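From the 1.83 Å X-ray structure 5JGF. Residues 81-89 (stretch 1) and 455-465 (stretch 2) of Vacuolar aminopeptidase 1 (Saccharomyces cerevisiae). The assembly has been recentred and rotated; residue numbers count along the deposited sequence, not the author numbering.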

# COMPACT_ATOMS: atom_id res chain seq x y z
N ALA D 81 10.66 66.87 -2.74
CA ALA D 81 10.25 65.66 -2.03
C ALA D 81 8.77 65.29 -2.14
O ALA D 81 8.43 64.13 -2.36
N GLU D 82 7.90 66.28 -1.99
CA GLU D 82 6.47 66.04 -2.05
C GLU D 82 5.98 65.50 -3.39
O GLU D 82 4.88 64.95 -3.48
N LYS D 83 6.79 65.66 -4.44
CA LYS D 83 6.42 65.17 -5.76
C LYS D 83 6.63 63.66 -5.87
O LYS D 83 6.10 63.01 -6.79
N GLY D 84 7.39 63.10 -4.94
CA GLY D 84 7.65 61.68 -4.93
C GLY D 84 8.42 61.21 -6.15
O GLY D 84 9.00 62.01 -6.89
N VAL D 85 8.43 59.89 -6.35
CA VAL D 85 9.14 59.31 -7.49
C VAL D 85 8.20 58.36 -8.24
O VAL D 85 7.45 57.60 -7.63
N GLY D 86 8.24 58.43 -9.57
CA GLY D 86 7.43 57.56 -10.41
C GLY D 86 8.36 56.44 -10.82
O GLY D 86 9.29 56.66 -11.59
N VAL D 87 8.10 55.23 -10.31
CA VAL D 87 8.98 54.10 -10.57
C VAL D 87 8.39 52.88 -11.28
O VAL D 87 7.23 52.51 -11.05
N ILE D 88 9.19 52.26 -12.13
CA ILE D 88 8.80 51.00 -12.75
C ILE D 88 9.97 50.07 -12.46
O ILE D 88 11.11 50.34 -12.85
N GLY D 89 9.69 48.98 -11.75
CA GLY D 89 10.74 48.03 -11.43
C GLY D 89 10.47 46.70 -12.10
O GLY D 89 9.36 46.17 -12.00
N PHE D 455 0.96 51.77 -22.27
CA PHE D 455 0.53 51.93 -20.89
C PHE D 455 1.60 52.58 -20.02
O PHE D 455 1.31 53.53 -19.28
N PHE D 456 2.82 52.07 -20.09
CA PHE D 456 3.92 52.60 -19.28
C PHE D 456 4.24 54.05 -19.63
O PHE D 456 4.64 54.83 -18.77
N ASN D 457 4.07 54.40 -20.90
CA ASN D 457 4.33 55.76 -21.36
C ASN D 457 3.29 56.65 -20.68
O ASN D 457 3.61 57.72 -20.16
N GLY D 458 2.04 56.18 -20.68
CA GLY D 458 0.96 56.92 -20.06
C GLY D 458 1.20 57.08 -18.57
O GLY D 458 0.81 58.09 -17.97
N PHE D 459 1.83 56.09 -17.95
CA PHE D 459 2.13 56.14 -16.53
C PHE D 459 3.08 57.29 -16.21
O PHE D 459 2.82 58.10 -15.32
N PHE D 460 4.19 57.37 -16.94
CA PHE D 460 5.16 58.44 -16.69
C PHE D 460 4.56 59.82 -16.94
O PHE D 460 4.84 60.77 -16.21
N LYS D 461 3.73 59.92 -17.96
CA LYS D 461 3.11 61.19 -18.29
C LYS D 461 2.06 61.66 -17.29
O LYS D 461 2.04 62.83 -16.91
N HIS D 462 1.20 60.75 -16.84
CA HIS D 462 0.10 61.13 -15.96
C HIS D 462 -0.02 60.60 -14.53
O HIS D 462 -0.96 60.97 -13.84
N TRP D 463 0.90 59.76 -14.07
CA TRP D 463 0.75 59.23 -12.71
C TRP D 463 0.70 60.30 -11.62
O TRP D 463 -0.09 60.19 -10.68
N ARG D 464 1.54 61.32 -11.73
CA ARG D 464 1.56 62.37 -10.72
C ARG D 464 0.22 63.09 -10.63
O ARG D 464 -0.32 63.28 -9.54
N SER D 465 -0.33 63.46 -11.78
CA SER D 465 -1.62 64.15 -11.83
C SER D 465 -2.76 63.29 -11.28
O SER D 465 -3.66 63.80 -10.62

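The helix of stretch 2 runs nearly antiparallel to strand 86-89, their axes 9.1 Å apart at closest approach, and four of its aromatic residues, Phe456, Phe459, Phe460 and Trp463, meet stretch 1, where Ile88 is the strand side chain that points toward them. Phe456 (chi1 m) points toward the strand and sets its CD2 3.6 Å from CD1 of Ile88. Asn457 and Gly458 make no contact. Phe459, chi1 t, also points in; its CE2 lies 4.0 Å from CG1 of Ile88, and the ring presents its edge to the backbone of Gly86. Phe460 (m) leaves the helix sideways, yet its ring swings back so that CZ reaches CD1 of Ile88 at 3.6 Å. Ile88, with rotamers m and t, thus packs against three phenylalanines, whereas Val85 and Val87 point away.

Lys461 and His462 stay clear of the contact. Trp463, chi1 p, needs bare backbone: its CZ2 sits 3.4 Å from N of Gly86, where an ideal CB would fall 2.3 Å from NE1 of Trp463, a clash. Glycine makes room for the indole.

Arg464 (t, p, m) closes the contact with its one cross-stretch hydrogen bond, NH1 to O of Lys83 at 2.9 Å, the carbonyl meeting the guanidinium edge. Aliphatic packing accompanies it, CD of Arg464 lying 4.1 Å from CD of Lys83. Ser465 points away.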

# COMPACT_ATOMS: atom_id res chain seq x y z
CB ALA D 81 10.63 65.77 -0.56
CB GLU D 82 5.72 67.33 -1.69
CG GLU D 82 6.01 67.84 -0.28
CD GLU D 82 7.38 68.51 -0.14
OE1 GLU D 82 7.83 68.69 1.02
OE2 GLU D 82 8.01 68.88 -1.16
CB LYS D 83 7.25 65.88 -6.83
CG LYS D 83 6.76 67.29 -7.12
CD LYS D 83 5.39 67.23 -7.78
CE LYS D 83 4.79 68.60 -7.97
NZ LYS D 83 3.49 68.49 -8.69
CB VAL D 85 10.38 58.51 -7.01
CG1 VAL D 85 11.16 58.01 -8.21
CG2 VAL D 85 11.25 59.39 -6.13
CB VAL D 87 9.55 53.54 -9.24
CG1 VAL D 87 10.53 52.41 -9.52
CG2 VAL D 87 10.21 54.66 -8.43
CB ILE D 88 8.61 51.07 -14.29
CG1 ILE D 88 7.43 51.96 -14.65
CG2 ILE D 88 8.33 49.65 -14.82
CD1 ILE D 88 7.12 51.99 -16.14
CB PHE D 455 0.14 50.59 -20.28
CG PHE D 455 -0.20 50.68 -18.83
CD1 PHE D 455 -1.41 51.24 -18.41
CD2 PHE D 455 0.72 50.27 -17.87
CE1 PHE D 455 -1.69 51.39 -17.06
CE2 PHE D 455 0.44 50.42 -16.51
CZ PHE D 455 -0.77 50.98 -16.11
CB PHE D 456 5.17 51.73 -19.46
CG PHE D 456 5.04 50.35 -18.86
CD1 PHE D 456 5.57 49.25 -19.52
CD2 PHE D 456 4.40 50.16 -17.64
CE1 PHE D 456 5.46 47.97 -18.98
CE2 PHE D 456 4.29 48.89 -17.09
CZ PHE D 456 4.82 47.79 -17.76
CB ASN D 457 4.19 55.85 -22.88
CG ASN D 457 4.62 57.21 -23.43
OD1 ASN D 457 4.04 57.71 -24.38
ND2 ASN D 457 5.65 57.80 -22.83
CB PHE D 459 2.77 54.83 -16.05
CG PHE D 459 3.39 54.92 -14.68
CD1 PHE D 459 2.59 54.98 -13.55
CD2 PHE D 459 4.77 54.97 -14.54
CE1 PHE D 459 3.16 55.08 -12.28
CE2 PHE D 459 5.36 55.07 -13.27
CZ PHE D 459 4.55 55.12 -12.14
CB PHE D 460 6.41 58.24 -17.54
CG PHE D 460 7.30 57.12 -17.06
CD1 PHE D 460 7.76 57.11 -15.74
CD2 PHE D 460 7.69 56.10 -17.91
CE1 PHE D 460 8.59 56.09 -15.29
CE2 PHE D 460 8.52 55.07 -17.47
CZ PHE D 460 8.97 55.07 -16.15
CB LYS D 461 2.44 61.13 -19.67
CG LYS D 461 3.37 61.10 -20.85
CD LYS D 461 2.55 60.96 -22.13
CE LYS D 461 3.43 61.04 -23.37
NZ LYS D 461 2.63 60.80 -24.61
CB HIS D 462 -1.21 60.83 -16.69
CG HIS D 462 -1.23 61.28 -18.12
ND1 HIS D 462 -1.42 60.41 -19.17
CD2 HIS D 462 -1.07 62.51 -18.67
CE1 HIS D 462 -1.39 61.09 -20.31
NE2 HIS D 462 -1.17 62.36 -20.03
CB TRP D 463 1.85 58.22 -12.37
CG TRP D 463 3.13 58.84 -11.90
CD1 TRP D 463 4.19 59.23 -12.67
CD2 TRP D 463 3.47 59.18 -10.56
NE1 TRP D 463 5.16 59.79 -11.89
CE2 TRP D 463 4.75 59.77 -10.58
CE3 TRP D 463 2.82 59.03 -9.32
CZ2 TRP D 463 5.39 60.23 -9.42
CZ3 TRP D 463 3.45 59.48 -8.17
CH2 TRP D 463 4.73 60.07 -8.23
CB ARG D 464 2.68 63.38 -11.02
CG ARG D 464 2.92 64.43 -9.93
CD ARG D 464 3.29 63.81 -8.58
NE ARG D 464 2.12 63.54 -7.75
CZ ARG D 464 2.14 62.92 -6.58
NH1 ARG D 464 3.29 62.48 -6.07
NH2 ARG D 464 1.02 62.74 -5.90
CB SER D 465 -1.94 64.56 -13.27
OG SER D 465 -3.20 65.20 -13.33